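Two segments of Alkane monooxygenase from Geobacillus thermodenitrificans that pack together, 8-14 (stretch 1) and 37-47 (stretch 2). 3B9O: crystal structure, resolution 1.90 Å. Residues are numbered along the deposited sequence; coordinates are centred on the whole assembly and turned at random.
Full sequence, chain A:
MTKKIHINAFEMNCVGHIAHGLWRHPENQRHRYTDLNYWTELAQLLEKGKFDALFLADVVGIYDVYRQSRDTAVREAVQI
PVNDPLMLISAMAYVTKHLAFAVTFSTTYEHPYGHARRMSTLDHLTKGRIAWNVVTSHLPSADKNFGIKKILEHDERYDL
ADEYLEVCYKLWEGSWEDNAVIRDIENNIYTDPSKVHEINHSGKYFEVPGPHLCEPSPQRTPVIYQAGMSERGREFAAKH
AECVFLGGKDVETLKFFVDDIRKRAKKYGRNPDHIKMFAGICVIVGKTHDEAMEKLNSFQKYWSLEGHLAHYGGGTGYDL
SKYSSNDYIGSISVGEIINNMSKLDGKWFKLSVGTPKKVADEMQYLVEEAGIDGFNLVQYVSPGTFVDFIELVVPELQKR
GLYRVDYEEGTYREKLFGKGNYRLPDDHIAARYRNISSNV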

# COMPACT_ATOMS: atom_id res chain seq x y z
N ASN A 8 -6.79 5.90 -3.69
CA ASN A 8 -6.02 5.96 -2.45
C ASN A 8 -4.95 7.06 -2.50
O ASN A 8 -4.35 7.30 -3.55
CB ASN A 8 -5.28 4.65 -2.20
CG ASN A 8 -6.20 3.47 -2.08
OD1 ASN A 8 -7.38 3.60 -1.73
ND2 ASN A 8 -5.66 2.28 -2.35
N ALA A 9 -4.69 7.67 -1.35
CA ALA A 9 -3.63 8.65 -1.18
C ALA A 9 -2.37 7.91 -0.80
O ALA A 9 -2.36 7.19 0.19
CB ALA A 9 -4.04 9.61 -0.09
N PHE A 10 -1.33 8.04 -1.60
CA PHE A 10 -0.08 7.32 -1.37
C PHE A 10 0.85 8.13 -0.46
O PHE A 10 1.23 9.29 -0.76
CB PHE A 10 0.63 7.00 -2.68
CG PHE A 10 1.69 5.96 -2.58
CD1 PHE A 10 1.50 4.81 -1.82
CD2 PHE A 10 2.89 6.11 -3.29
CE1 PHE A 10 2.49 3.83 -1.74
CE2 PHE A 10 3.88 5.11 -3.23
CZ PHE A 10 3.68 3.98 -2.48
N GLU A 11 1.23 7.52 0.65
CA GLU A 11 1.96 8.26 1.69
C GLU A 11 2.99 7.37 2.38
O GLU A 11 3.02 6.17 2.17
CB GLU A 11 0.89 8.81 2.69
CG GLU A 11 1.29 9.82 3.72
CD GLU A 11 2.17 11.00 3.22
OE1 GLU A 11 3.37 10.79 3.02
OE2 GLU A 11 1.69 12.12 3.09
N MET A 12 3.85 7.98 3.18
CA MET A 12 4.81 7.26 4.01
C MET A 12 5.19 8.17 5.17
O MET A 12 5.36 9.38 4.99
CB MET A 12 6.08 6.85 3.20
CG MET A 12 7.02 5.87 3.97
SD MET A 12 8.26 5.18 2.85
CE MET A 12 9.46 4.60 4.05
N ASN A 13 5.38 7.54 6.34
CA ASN A 13 5.71 8.26 7.57
C ASN A 13 7.23 8.61 7.57
O ASN A 13 8.01 8.08 8.37
CB ASN A 13 5.36 7.38 8.78
CG ASN A 13 5.26 8.15 10.07
OD1 ASN A 13 4.88 7.58 11.11
ND2 ASN A 13 5.55 9.47 10.01
N CYS A 14 7.63 9.50 6.67
CA CYS A 14 9.03 9.91 6.53
C CYS A 14 9.07 11.22 5.79
O CYS A 14 8.02 11.76 5.46
CB CYS A 14 9.87 8.85 5.79
SG CYS A 14 9.40 8.56 4.02
N ASN A 37 -0.58 16.54 14.14
CA ASN A 37 -1.52 17.38 13.41
C ASN A 37 -1.45 17.31 11.89
O ASN A 37 -2.47 17.51 11.25
CB ASN A 37 -1.49 18.85 13.88
CG ASN A 37 -1.90 19.01 15.33
OD1 ASN A 37 -2.75 18.28 15.86
ND2 ASN A 37 -1.30 20.00 15.99
N TYR A 38 -0.27 17.06 11.31
CA TYR A 38 -0.15 16.84 9.86
C TYR A 38 -1.05 15.66 9.45
O TYR A 38 -1.88 15.78 8.53
CB TYR A 38 1.32 16.58 9.42
CG TYR A 38 1.39 16.11 7.97
CD1 TYR A 38 1.31 17.02 6.91
CD2 TYR A 38 1.45 14.75 7.67
CE1 TYR A 38 1.31 16.60 5.59
CE2 TYR A 38 1.46 14.31 6.34
CZ TYR A 38 1.39 15.24 5.33
OH TYR A 38 1.40 14.80 4.04
N TRP A 39 -0.91 14.54 10.16
CA TRP A 39 -1.64 13.29 9.85
C TRP A 39 -3.15 13.42 10.00
O TRP A 39 -3.88 13.00 9.11
CB TRP A 39 -1.06 12.14 10.69
CG TRP A 39 0.41 11.97 10.31
CD1 TRP A 39 1.51 12.43 11.01
CD2 TRP A 39 0.90 11.41 9.10
NE1 TRP A 39 2.68 12.12 10.31
CE2 TRP A 39 2.33 11.48 9.14
CE3 TRP A 39 0.26 10.76 8.00
CZ2 TRP A 39 3.14 10.97 8.11
CZ3 TRP A 39 1.05 10.25 6.97
CH2 TRP A 39 2.48 10.36 7.02
N THR A 40 -3.61 14.03 11.08
CA THR A 40 -5.05 14.22 11.28
C THR A 40 -5.62 15.20 10.22
O THR A 40 -6.69 14.96 9.66
CB THR A 40 -5.41 14.70 12.71
OG1 THR A 40 -4.73 15.93 13.03
CG2 THR A 40 -5.05 13.60 13.72
N GLU A 41 -4.91 16.29 9.95
CA GLU A 41 -5.34 17.25 8.91
C GLU A 41 -5.38 16.55 7.54
O GLU A 41 -6.33 16.71 6.78
CB GLU A 41 -4.38 18.42 8.86
CG GLU A 41 -4.57 19.47 10.01
CD GLU A 41 -3.32 20.34 10.22
OE1 GLU A 41 -2.48 20.44 9.30
OE2 GLU A 41 -3.18 20.90 11.33
N LEU A 42 -4.34 15.79 7.22
CA LEU A 42 -4.36 14.94 6.00
C LEU A 42 -5.62 14.04 5.90
O LEU A 42 -6.34 14.04 4.87
CB LEU A 42 -3.06 14.13 5.86
CG LEU A 42 -2.94 13.21 4.64
CD1 LEU A 42 -3.17 13.98 3.28
CD2 LEU A 42 -1.59 12.42 4.62
N ALA A 43 -5.87 13.27 6.96
CA ALA A 43 -6.99 12.35 7.00
C ALA A 43 -8.29 13.12 6.75
O ALA A 43 -9.13 12.70 5.94
CB ALA A 43 -7.05 11.61 8.37
N GLN A 44 -8.41 14.28 7.38
CA GLN A 44 -9.59 15.12 7.22
C GLN A 44 -9.74 15.63 5.78
O GLN A 44 -10.84 15.62 5.22
CB GLN A 44 -9.58 16.29 8.22
CG GLN A 44 -9.92 15.88 9.67
CD GLN A 44 -9.63 17.02 10.65
OE1 GLN A 44 -8.52 17.59 10.71
NE2 GLN A 44 -10.64 17.38 11.40
N LEU A 45 -8.63 16.11 5.22
CA LEU A 45 -8.58 16.52 3.79
C LEU A 45 -9.04 15.36 2.88
O LEU A 45 -9.90 15.54 1.99
CB LEU A 45 -7.16 17.01 3.40
CG LEU A 45 -6.95 17.18 1.89
CD1 LEU A 45 -7.79 18.34 1.36
CD2 LEU A 45 -5.47 17.42 1.61
N LEU A 46 -8.49 14.16 3.08
CA LEU A 46 -8.77 13.03 2.18
C LEU A 46 -10.24 12.62 2.25
O LEU A 46 -10.83 12.24 1.24
CB LEU A 46 -7.84 11.83 2.49
CG LEU A 46 -6.36 12.16 2.26
CD1 LEU A 46 -5.50 10.95 2.54
CD2 LEU A 46 -6.09 12.69 0.84
N GLU A 47 -10.80 12.66 3.46
CA GLU A 47 -12.21 12.34 3.63
C GLU A 47 -13.10 13.39 2.97
O GLU A 47 -14.07 13.04 2.33
CB GLU A 47 -12.55 12.16 5.11
CG GLU A 47 -14.01 11.80 5.33
CD GLU A 47 -14.21 10.95 6.56
OE1 GLU A 47 -14.67 11.47 7.60
OE2 GLU A 47 -13.88 9.77 6.48

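A strand that enters stretch 1 from earlier in the chain lies against a helix that runs through all of stretch 2, and the two run nearly antiparallel: their N-to-C directions differ by 155°, and their axes come within 10.3 Å, a usual spacing for a helix resting on a strand. The register follows from that direction. Ala9, near the start of stretch 1, has its CA 7.5 Å from the CA of Leu46, near the end of stretch 2, whereas at the other end the CA of Asn13 sits 9.2 Å from the CA of Trp39. The backbones are closer at the Ala9 end, where a methyl group is all the strand places in the gap, and farther apart at Asn13 and Trp39, where the indole lies between them.

Each element selects its contact residues by its own periodicity. Along the strand, alternation turns the CA-to-CB bonds of Ala9 and Glu11 toward the helix, while those of Asn8 and Met12 point away. On the helix, Tyr38, Leu42 and Leu46 recur every four residues and all point toward the strand; the i to i+4 backbone bonds from Leu42 N to Tyr38 O and from Leu46 N to Leu42 O, both 2.8 Å, hold that row in line. Trp39 starts out sideways, but its ring reaches back to the strand.

The simplest pairing is apolar: Ala9 CB meets Leu46 CD1 at 3.3 Å, a very tight fit.

Glu11 is the polar centre of an otherwise largely nonpolar contact. Its carboxylate is buried, so its oxygens need partners. Tyr38 OH donates a hydrogen bond to Glu11 OE2 at 2.9 Å, with the acceptor at the ring edge, near its plane, where a phenol hydroxyl can readily direct its proton. Glu11 OE1 takes a hydrogen bond from the backbone N of Met12, also 2.9 Å and close to straight at 163°, which ties the carboxylate to its own strand. Both oxygens have further hydrogen bonds elsewhere in the structure. The aliphatic part of the same side chain serves packing: Glu11 CG touches Trp39 CZ3 at 3.3 Å. Leu42 adds a methyl beside the carboxylate, its CD2 3.6 Å from Glu11 OE2.

Trp39 has the largest area covered by the opposing stretch of any residue here. The six-membered ring of Trp39 lies along Glu11, Met12 and Asn13, with Trp39 CH2 3.7 Å from Met12 O and CZ2 within reach of the Asn13 side chain, while its NE1 is satisfied elsewhere in the structure.

The rule to read is economical: small against branched where the backbones approach, and one buried acid supplied with donors from both elements.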